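Local coordinates for protein iron aquisition yersiniabactin synthesis enzyme, YbtT (Escherichia coli, PDB 6BA9) that is a low-specificity type II thioesterase that maintains production of the metallophore yersiniabactin by its nonribosomal peptide and polyketide assembly line, at residues A[28-31]-A[32-35]; A[152-155]-A[156-159]; A[237-240]-A[241-245]. The protein carries 1 engineered substitution. All coordinates share one frame; numbering follows the deposited sequence.

In the fold
Three helix-scale contacts sample different depths of an alpha/beta-hydrolase fold. Contacts 1 and 3 are partly buried, the one at a short, weakly bonded helix and the other at the end of helix 233-243, both against the central sheet. They touch through W33 and F237, whose rings meet edge-to-face, although their centres are about 20 Å apart. Contact 2 is a surface contact at the start of helix 155-174, its centre about 41 Å from that of contact 3 and across the chain's centre from it. The chemistry follows the setting: contact 1 joins an aromatic pair to weak backbone bonds, contact 2 caps a helix start with an asparagine, and contact 3 finishes a helix with an imidazole on a main-chain carbonyl.

Contact 1: residues A[28-31]-A[32-35]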
ATOM      1  N   SER A  28       6.433  -1.794  12.622  1.00 17.78           N
ATOM      2  CA  SER A  28       7.004  -0.697  13.394  1.00 18.69           C
ATOM      3  C   SER A  28       6.841   0.647  12.696  1.00 19.90           C
ATOM      4  O   SER A  28       6.755   1.689  13.364  1.00 20.25           O
ATOM      5  CB  SER A  28       8.475  -0.983  13.700  1.00 19.61           C
ATOM      6  OG  SER A  28       9.228  -1.122  12.514  1.00 22.67           O
ATOM      7  N   ALA A  29       6.799   0.654  11.360  1.00 18.28           N
ATOM      8  CA  ALA A  29       6.651   1.902  10.622  1.00 19.23           C
ATOM      9  C   ALA A  29       5.302   2.562  10.872  1.00 20.49           C
ATOM     10  O   ALA A  29       5.182   3.778  10.683  1.00 20.51           O
ATOM     11  CB  ALA A  29       6.858   1.642   9.127  1.00 20.23           C
ATOM     12  N   PHE A  30       4.306   1.799  11.322  1.00 17.09           N
ATOM     13  CA  PHE A  30       2.933   2.263  11.501  1.00 17.36           C
ATOM     14  C   PHE A  30       2.552   2.411  12.973  1.00 19.72           C
ATOM     15  O   PHE A  30       1.369   2.556  13.305  1.00 17.81           O
ATOM     16  CB  PHE A  30       1.969   1.346  10.732  1.00 17.08           C
ATOM     17  CG  PHE A  30       2.139   1.436   9.252  1.00 16.59           C
ATOM     18  CD1 PHE A  30       3.091   0.677   8.600  1.00 18.18           C
ATOM     19  CD2 PHE A  30       1.373   2.312   8.503  1.00 17.43           C
ATOM     20  CE1 PHE A  30       3.273   0.789   7.248  1.00 17.77           C
ATOM     21  CE2 PHE A  30       1.557   2.420   7.130  1.00 18.10           C
ATOM     22  CZ  PHE A  30       2.517   1.651   6.512  1.00 17.44           C
ATOM     23  N   ARG A  31       3.543   2.424  13.867  1.00 20.54           N
ATOM     24  CA  ARG A  31       3.252   2.530  15.292  1.00 22.22           C
ATOM     25  C   ARG A  31       2.485   3.809  15.619  1.00 19.36           C
ATOM     26  O   ARG A  31       1.631   3.806  16.508  1.00 22.08           O
ATOM     27  CB  ARG A  31       4.565   2.473  16.075  1.00 26.44           C
ATOM     28  CG  ARG A  31       4.408   2.520  17.586  1.00 35.67           C
ATOM     29  CD  ARG A  31       5.749   2.352  18.293  1.00 46.52           C
ATOM     30  NE  ARG A  31       6.529   1.273  17.689  1.00 52.82           N
ATOM     31  CZ  ARG A  31       6.473  -0.005  18.055  1.00 54.83           C
ATOM     32  NH1 ARG A  31       5.676  -0.396  19.047  1.00 57.33           N
ATOM     33  NH2 ARG A  31       7.225  -0.897  17.422  1.00 45.81           N
ATOM     34  N   HIS A  32       2.781   4.908  14.922  1.00 20.26           N
ATOM     35  CA  HIS A  32       2.073   6.161  15.183  1.00 20.86           C
ATOM     36  C   HIS A  32       0.569   6.010  14.977  1.00 20.96           C
ATOM     37  O   HIS A  32      -0.229   6.636  15.689  1.00 19.84           O
ATOM     38  CB  HIS A  32       2.632   7.279  14.304  1.00 21.42           C
ATOM     39  CG  HIS A  32       1.898   8.577  14.446  1.00 31.17           C
ATOM     40  ND1 HIS A  32       1.824   9.260  15.641  1.00 39.98           N
ATOM     41  CD2 HIS A  32       1.201   9.313  13.547  1.00 32.86           C
ATOM     42  CE1 HIS A  32       1.112  10.360  15.475  1.00 39.23           C
ATOM     43  NE2 HIS A  32       0.724  10.418  14.213  1.00 38.01           N
ATOM     44  N   TRP A  33       0.159   5.173  14.022  1.00 18.22           N
ATOM     45  CA  TRP A  33      -1.268   4.919  13.848  1.00 17.69           C
ATOM     46  C   TRP A  33      -1.878   4.243  15.067  1.00 18.70           C
ATOM     47  O   TRP A  33      -3.056   4.447  15.369  1.00 18.99           O
ATOM     48  CB  TRP A  33      -1.506   4.049  12.613  1.00 17.64           C
ATOM     49  CG  TRP A  33      -1.384   4.748  11.301  1.00 16.47           C
ATOM     50  CD1 TRP A  33      -0.988   6.025  11.067  1.00 15.43           C
ATOM     51  CD2 TRP A  33      -1.676   4.178  10.026  1.00 15.39           C
ATOM     52  NE1 TRP A  33      -1.015   6.298   9.720  1.00 15.70           N
ATOM     53  CE2 TRP A  33      -1.446   5.172   9.060  1.00 15.07           C
ATOM     54  CE3 TRP A  33      -2.123   2.921   9.610  1.00 15.32           C
ATOM     55  CZ2 TRP A  33      -1.646   4.948   7.699  1.00 16.18           C
ATOM     56  CZ3 TRP A  33      -2.320   2.703   8.271  1.00 16.29           C
ATOM     57  CH2 TRP A  33      -2.090   3.708   7.329  1.00 16.35           C
ATOM     58  N   GLN A  34      -1.105   3.425  15.774  1.00 23.24           N
ATOM     59  CA  GLN A  34      -1.613   2.795  16.988  1.00 27.54           C
ATOM     60  C   GLN A  34      -1.690   3.756  18.163  1.00 26.12           C
ATOM     61  O   GLN A  34      -2.402   3.469  19.134  1.00 34.45           O
ATOM     62  CB  GLN A  34      -0.735   1.606  17.364  1.00 31.39           C
ATOM     63  CG  GLN A  34      -0.768   0.513  16.338  1.00 28.63           C
ATOM     64  CD  GLN A  34       0.132  -0.647  16.702  1.00 36.96           C
ATOM     65  OE1 GLN A  34       1.324  -0.648  16.384  1.00 38.90           O
ATOM     66  NE2 GLN A  34      -0.434  -1.641  17.379  1.00 41.65           N
ATOM     67  N   ALA A  35      -0.985   4.884  18.111  1.00 28.31           N
ATOM     68  CA  ALA A  35      -1.047   5.833  19.212  1.00 30.80           C
ATOM     69  C   ALA A  35      -2.441   6.412  19.374  1.00 31.58           C
ATOM     70  O   ALA A  35      -2.782   6.894  20.458  1.00 33.54           O
ATOM     71  CB  ALA A  35      -0.056   6.975  18.988  1.00 33.18           C
TER
HETATM   72  O   HOH W   1       4.946   5.419  12.956  1.00 27.48           O
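F30 and W33 meet as a T-shaped (edge-to-face) aromatic pair within one turn of chain. The evidence is threefold: the F30 ring and the six-membered ring of W33 have centroids 4.9 Å apart, their planes are inclined at 66°, and F30 CD2 stands 3.6 Å above the plane of the indole, displaced toward its rim. CD2 and CE2 of F30 do the touching, and they meet the benzo half of the indole. Both residues carry CG anti to the carbonyl carbon (chi1 -67° for F30, -76° for W33), which sends the two side chains out side by side in one direction.

The backbone that spaces them is a weakly bonded turn. W33 N donates to F30 O at 3.0 Å, a weak bond, its N-H pointing well off the line to the oxygen. R31 O takes two more weak bonds, from Q34 N at 2.9 Å and A35 N at 3.3 Å. Just before these, a water is inserted into the turn: it donates to A29 O at 2.8 Å and accepts from H32 N at 3.0 Å, bridging two groups that no direct bond joins. Over R31 O, Q34 packs its CB, 3.3 Å away.

In the next shell the indole is held by NE1 donating to the backbone O of P229 and by an edge-to-face contact with F237; the backbone O of W33 separately accepts from W7 NE1. L43 and L45 of strand 42-46 lie against W33 and F30 respectively, and P21 also touches F30. The short helix 31-34 thus sits in the crossover between strands 16-20 and 42-46, parallel neighbours in the sheet: a beta-alpha-beta connection of the alpha/beta-hydrolase fold.

Contact 2: residues A[152-155]-A[156-159]; sequences RENQ and ELMS
N154 reaches L157 and the amides of the first helical turn with every atom of its side chain beyond CA. CB lies 3.8 Å from L157 CG, and the amide carbon CG is slightly nearer, 3.6 Å from that same L157 CG. With CG anti to the backbone N (chi1 -173°), the amide folds back over the helix start and crosses the leucine side chain at about a right angle. At the tip the two branches part company. OD1 accepts from L157 N at 3.1 Å along a fairly straight N-H (155°), the donor standing 65° out of the carbonyl plane; a weak second bond reaches OD1 from E156 N at 2.9 Å. ND2, the other branch, stays beside the leucine, 3.7 Å from L157 CG.

The main chain completes the grip, since N154 O accepts from M158 N at 3.0 Å. One residue on, Q155 lies across M158, with NE2 3.3 Å from M158 CE, and Q155 O receives the N-H of S159. I138 and L151 pack on M158 from helix 134-144 and from the preceding loop.

N154 is therefore an N-cap: its amide oxygen supplies an acceptor to two amides that have no preceding turn to bond to. The positive end of the helix dipole would probably polarise that oxygen and strengthen its hold on the two N-H groups, at an exposed helix start.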
ATOM      1  N   ARG A 152      24.700   1.231   6.600  1.00 23.73           N
ATOM      2  CA  ARG A 152      25.940   1.058   5.836  1.00 27.24           C
ATOM      3  C   ARG A 152      27.102   0.545   6.666  1.00 27.44           C
ATOM      4  O   ARG A 152      28.046  -0.033   6.108  1.00 30.32           O
ATOM      5  CB  ARG A 152      26.414   2.412   5.298  1.00 31.05           C
ATOM      6  CG  ARG A 152      25.587   2.994   4.226  1.00 27.10           C
ATOM      7  CD  ARG A 152      26.376   4.136   3.573  1.00 26.30           C
ATOM      8  NE  ARG A 152      26.870   5.115   4.551  1.00 23.88           N
ATOM      9  CZ  ARG A 152      26.319   6.308   4.777  1.00 25.26           C
ATOM     10  NH1 ARG A 152      25.232   6.699   4.104  1.00 19.22           N
ATOM     11  NH2 ARG A 152      26.860   7.123   5.684  1.00 25.51           N
ATOM     12  N   GLU A 153      27.116   0.828   7.965  1.00 25.39           N
ATOM     13  CA  GLU A 153      28.277   0.568   8.802  1.00 31.81           C
ATOM     14  C   GLU A 153      28.238  -0.798   9.449  1.00 32.87           C
ATOM     15  O   GLU A 153      29.154  -1.140  10.199  1.00 32.14           O
ATOM     16  CB  GLU A 153      28.380   1.635   9.903  1.00 37.64           C
ATOM     17  CG  GLU A 153      28.896   2.979   9.418  1.00 35.45           C
ATOM     18  CD  GLU A 153      30.225   2.856   8.724  1.00 30.40           C
ATOM     19  OE1 GLU A 153      31.160   2.298   9.339  1.00 41.23           O
ATOM     20  OE2 GLU A 153      30.326   3.276   7.561  1.00 34.07           O
ATOM     21  N   ASN A 154      27.203  -1.585   9.184  1.00 27.60           N
ATOM     22  CA  ASN A 154      27.012  -2.851   9.873  1.00 31.81           C
ATOM     23  C   ASN A 154      26.663  -3.895   8.820  1.00 25.49           C
ATOM     24  O   ASN A 154      25.527  -3.943   8.337  1.00 21.24           O
ATOM     25  CB  ASN A 154      25.917  -2.697  10.910  1.00 28.85           C
ATOM     26  CG  ASN A 154      25.777  -3.907  11.779  1.00 24.90           C
ATOM     27  OD1 ASN A 154      25.953  -5.042  11.321  1.00 25.25           O
ATOM     28  ND2 ASN A 154      25.461  -3.681  13.050  1.00 30.68           N
ATOM     29  N   GLN A 155      27.645  -4.721   8.461  1.00 25.73           N
ATOM     30  CA  GLN A 155      27.412  -5.718   7.428  1.00 25.06           C
ATOM     31  C   GLN A 155      26.368  -6.734   7.862  1.00 28.11           C
ATOM     32  O   GLN A 155      25.735  -7.351   7.004  1.00 21.78           O
ATOM     33  CB  GLN A 155      28.727  -6.392   7.016  1.00 29.93           C
ATOM     34  CG  GLN A 155      28.586  -7.463   5.912  1.00 40.43           C
ATOM     35  CD  GLN A 155      27.903  -6.973   4.627  1.00 43.26           C
ATOM     36  OE1 GLN A 155      26.820  -7.454   4.262  1.00 36.02           O
ATOM     37  NE2 GLN A 155      28.553  -6.047   3.918  1.00 41.67           N
ATOM     38  N   GLU A 156      26.152  -6.909   9.166  1.00 26.89           N
ATOM     39  CA  GLU A 156      25.101  -7.822   9.607  1.00 26.66           C
ATOM     40  C   GLU A 156      23.717  -7.229   9.392  1.00 26.26           C
ATOM     41  O   GLU A 156      22.783  -7.951   9.021  1.00 24.47           O
ATOM     42  CB  GLU A 156      25.305  -8.195  11.072  1.00 30.97           C
ATOM     43  CG  GLU A 156      26.485  -9.098  11.288  1.00 35.98           C
ATOM     44  CD  GLU A 156      26.347  -9.917  12.547  1.00 44.40           C
ATOM     45  OE1 GLU A 156      25.567  -9.519  13.444  1.00 37.28           O
ATOM     46  OE2 GLU A 156      27.013 -10.968  12.634  1.00 49.56           O
ATOM     47  N   LEU A 157      23.549  -5.926   9.628  1.00 23.85           N
ATOM     48  CA  LEU A 157      22.283  -5.292   9.284  1.00 20.99           C
ATOM     49  C   LEU A 157      22.056  -5.343   7.782  1.00 23.50           C
ATOM     50  O   LEU A 157      20.918  -5.517   7.323  1.00 21.41           O
ATOM     51  CB  LEU A 157      22.244  -3.844   9.769  1.00 22.60           C
ATOM     52  CG  LEU A 157      22.241  -3.591  11.270  1.00 23.89           C
ATOM     53  CD1 LEU A 157      22.119  -2.101  11.549  1.00 26.50           C
ATOM     54  CD2 LEU A 157      21.093  -4.349  11.941  1.00 26.25           C
ATOM     55  N   MET A 158      23.126  -5.190   6.993  1.00 19.61           N
ATOM     56  CA  MET A 158      22.969  -5.240   5.545  1.00 19.62           C
ATOM     57  C   MET A 158      22.562  -6.630   5.099  1.00 17.86           C
ATOM     58  O   MET A 158      21.658  -6.782   4.273  1.00 18.34           O
ATOM     59  CB  MET A 158      24.250  -4.792   4.852  1.00 19.18           C
ATOM     60  CG  MET A 158      24.452  -3.302   4.979  1.00 20.11           C
ATOM     61  SD  MET A 158      25.789  -2.689   3.938  1.00 29.13           S
ATOM     62  CE  MET A 158      27.199  -3.162   4.868  1.00 31.77           C
ATOM     63  N   SER A 159      23.195  -7.656   5.669  1.00 19.49           N
ATOM     64  CA  SER A 159      22.878  -9.032   5.308  1.00 18.59           C
ATOM     65  C   SER A 159      21.458  -9.421   5.701  1.00 18.66           C
ATOM     66  O   SER A 159      20.864 -10.279   5.042  1.00 21.26           O
ATOM     67  CB  SER A 159      23.898  -9.981   5.932  1.00 25.32           C
ATOM     68  OG  SER A 159      25.152  -9.839   5.283  1.00 30.60           O
TER

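Contact 3: residues A[237-240]-A[241-245]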
ATOM      1  N   PHE A 237      -6.422   9.940   6.922  1.00 15.68           N
ATOM      2  CA  PHE A 237      -7.688   9.318   7.298  1.00 14.57           C
ATOM      3  C   PHE A 237      -8.884  10.215   7.029  1.00 15.99           C
ATOM      4  O   PHE A 237      -9.941   9.707   6.654  1.00 15.99           O
ATOM      5  CB  PHE A 237      -7.653   8.792   8.733  1.00 15.44           C
ATOM      6  CG  PHE A 237      -6.759   7.588   8.878  1.00 15.29           C
ATOM      7  CD1 PHE A 237      -7.161   6.355   8.380  1.00 16.32           C
ATOM      8  CD2 PHE A 237      -5.516   7.693   9.458  1.00 16.50           C
ATOM      9  CE1 PHE A 237      -6.338   5.248   8.486  1.00 15.63           C
ATOM     10  CE2 PHE A 237      -4.698   6.602   9.568  1.00 16.04           C
ATOM     11  CZ  PHE A 237      -5.110   5.372   9.075  1.00 15.74           C
ATOM     12  N   THR A 238      -8.739  11.531   7.191  1.00 16.19           N
ATOM     13  CA  THR A 238      -9.830  12.438   6.853  1.00 18.31           C
ATOM     14  C   THR A 238     -10.274  12.248   5.411  1.00 17.78           C
ATOM     15  O   THR A 238     -11.476  12.153   5.125  1.00 17.79           O
ATOM     16  CB  THR A 238      -9.402  13.884   7.077  1.00 18.82           C
ATOM     17  OG1 THR A 238      -9.155  14.082   8.462  1.00 23.76           O
ATOM     18  CG2 THR A 238     -10.501  14.828   6.618  1.00 22.29           C
ATOM     19  N   GLN A 239      -9.317  12.176   4.480  1.00 17.25           N
ATOM     20  CA  GLN A 239      -9.709  12.068   3.081  1.00 17.19           C
ATOM     21  C   GLN A 239     -10.337  10.717   2.787  1.00 16.94           C
ATOM     22  O   GLN A 239     -11.269  10.623   1.988  1.00 17.50           O
ATOM     23  CB  GLN A 239      -8.520  12.347   2.165  1.00 18.98           C
ATOM     24  CG  GLN A 239      -8.004  13.767   2.282  1.00 20.07           C
ATOM     25  CD  GLN A 239      -9.085  14.806   2.032  1.00 23.35           C
ATOM     26  OE1 GLN A 239      -9.960  14.614   1.199  1.00 23.22           O
ATOM     27  NE2 GLN A 239      -9.041  15.900   2.787  1.00 32.78           N
ATOM     28  N   ILE A 240      -9.851   9.649   3.418  1.00 15.76           N
ATOM     29  CA  ILE A 240     -10.489   8.350   3.228  1.00 15.70           C
ATOM     30  C   ILE A 240     -11.935   8.392   3.706  1.00 16.45           C
ATOM     31  O   ILE A 240     -12.861   8.018   2.982  1.00 18.60           O
ATOM     32  CB  ILE A 240      -9.674   7.247   3.932  1.00 15.51           C
ATOM     33  CG1 ILE A 240      -8.315   7.117   3.248  1.00 16.65           C
ATOM     34  CG2 ILE A 240     -10.420   5.946   3.926  1.00 17.60           C
ATOM     35  CD1 ILE A 240      -7.352   6.186   3.946  1.00 17.44           C
ATOM     36  N   VAL A 241     -12.162   8.839   4.941  1.00 15.93           N
ATOM     37  CA  VAL A 241     -13.524   8.793   5.471  1.00 19.28           C
ATOM     38  C   VAL A 241     -14.465   9.656   4.639  1.00 17.82           C
ATOM     39  O   VAL A 241     -15.583   9.233   4.309  1.00 21.22           O
ATOM     40  CB  VAL A 241     -13.544   9.184   6.960  1.00 19.44           C
ATOM     41  CG1 VAL A 241     -14.994   9.207   7.472  1.00 23.70           C
ATOM     42  CG2 VAL A 241     -12.717   8.231   7.777  1.00 22.29           C
ATOM     43  N   ARG A 242     -14.027  10.870   4.282  1.00 17.86           N
ATOM     44  CA  ARG A 242     -14.860  11.817   3.530  1.00 20.61           C
ATOM     45  C   ARG A 242     -15.345  11.223   2.219  1.00 21.87           C
ATOM     46  O   ARG A 242     -16.448  11.542   1.752  1.00 23.71           O
ATOM     47  CB  ARG A 242     -14.058  13.081   3.184  1.00 21.63           C
ATOM     48  CG  ARG A 242     -13.843  14.044   4.307  1.00 29.86           C
ATOM     49  CD  ARG A 242     -13.116  15.296   3.784  1.00 30.43           C
ATOM     50  NE  ARG A 242     -13.917  16.006   2.781  1.00 42.54           N
ATOM     51  CZ  ARG A 242     -13.544  16.279   1.526  1.00 41.80           C
ATOM     52  NH1 ARG A 242     -12.347  15.936   1.067  1.00 40.77           N
ATOM     53  NH2 ARG A 242     -14.379  16.925   0.722  1.00 45.54           N
ATOM     54  N   HIS A 243     -14.523  10.392   1.582  1.00 17.88           N
ATOM     55  CA  HIS A 243     -14.822   9.914   0.240  1.00 18.15           C
ATOM     56  C   HIS A 243     -15.595   8.598   0.184  1.00 18.00           C
ATOM     57  O   HIS A 243     -16.009   8.203  -0.907  1.00 19.97           O
ATOM     58  CB  HIS A 243     -13.541   9.809  -0.599  1.00 17.07           C
ATOM     59  CG  HIS A 243     -13.012  11.136  -1.039  1.00 17.44           C
ATOM     60  ND1 HIS A 243     -12.116  11.873  -0.302  1.00 18.16           N
ATOM     61  CD2 HIS A 243     -13.293  11.881  -2.138  1.00 21.40           C
ATOM     62  CE1 HIS A 243     -11.850  13.004  -0.931  1.00 19.50           C
ATOM     63  NE2 HIS A 243     -12.555  13.035  -2.047  1.00 21.19           N
ATOM     64  N   PHE A 244     -15.796   7.907   1.309  1.00 18.07           N
ATOM     65  CA  PHE A 244     -16.534   6.641   1.333  1.00 17.48           C
ATOM     66  C   PHE A 244     -17.621   6.702   2.398  1.00 20.24           C
ATOM     67  O   PHE A 244     -17.694   5.856   3.291  1.00 20.35           O
ATOM     68  CB  PHE A 244     -15.573   5.466   1.536  1.00 18.38           C
ATOM     69  CG  PHE A 244     -14.582   5.331   0.421  1.00 15.83           C
ATOM     70  CD1 PHE A 244     -14.925   4.697  -0.764  1.00 16.34           C
ATOM     71  CD2 PHE A 244     -13.327   5.897   0.526  1.00 15.19           C
ATOM     72  CE1 PHE A 244     -14.021   4.604  -1.811  1.00 15.75           C
ATOM     73  CE2 PHE A 244     -12.421   5.805  -0.523  1.00 16.02           C
ATOM     74  CZ  PHE A 244     -12.767   5.168  -1.690  1.00 16.22           C
ATOM     75  N   PRO A 245     -18.514   7.694   2.311  1.00 21.60           N
ATOM     76  CA  PRO A 245     -19.540   7.832   3.357  1.00 24.58           C
ATOM     77  C   PRO A 245     -20.468   6.642   3.448  1.00 26.25           C
ATOM     78  O   PRO A 245     -20.974   6.349   4.537  1.00 29.37           O
ATOM     79  CB  PRO A 245     -20.290   9.107   2.947  1.00 25.38           C
ATOM     80  CG  PRO A 245     -20.037   9.242   1.479  1.00 26.58           C
ATOM     81  CD  PRO A 245     -18.639   8.748   1.286  1.00 22.34           C
TER
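Q239, I240 and V241 bury the most surface here, and each bonds along the end of helix 233-243 differently. Q239 works through two oxygens. Its backbone O accepts from H243 ND1 at 2.7 Å, lying in the plane of the imidazole (2° out of it), and also takes the amide H243 N at 3.3 Å. The side chain bends at chi2 (-55°), turning OE1 toward the helix end, where R242 NH1 donates a weak bond of 2.7 Å at the guanidinium edge. The same OE1 approaches H243 CE1 at 3.3 Å.

I240 contributes chiefly through its carbonyl. H243 N, already bonded to Q239 O, also reaches I240 O at 3.2 Å, from above the carbonyl plane, and the F244 ring turns its edge to that oxygen, with CD2 at 3.3 Å. V241 supplies the regular helical part: its N donates to F237 O at 2.9 Å, almost straight (174°), and its CG2 branch rests 3.3 Å from that carbonyl oxygen.

The surroundings place this helix on the sheet. I240 and F244 both pack on I114 of strand 112-116, and Q239 and H243 both reach V220 of strand 216-222.

In chemical terms the imidazole adds a second, shorter and straighter bond to a carbonyl that already accepts a long one from H243 N, which implies that ND1 bears a hydrogen. H243 N itself is shared between Q239 O and I240 O, as the bonding shifts from i-4 to i-3 where the helix ends.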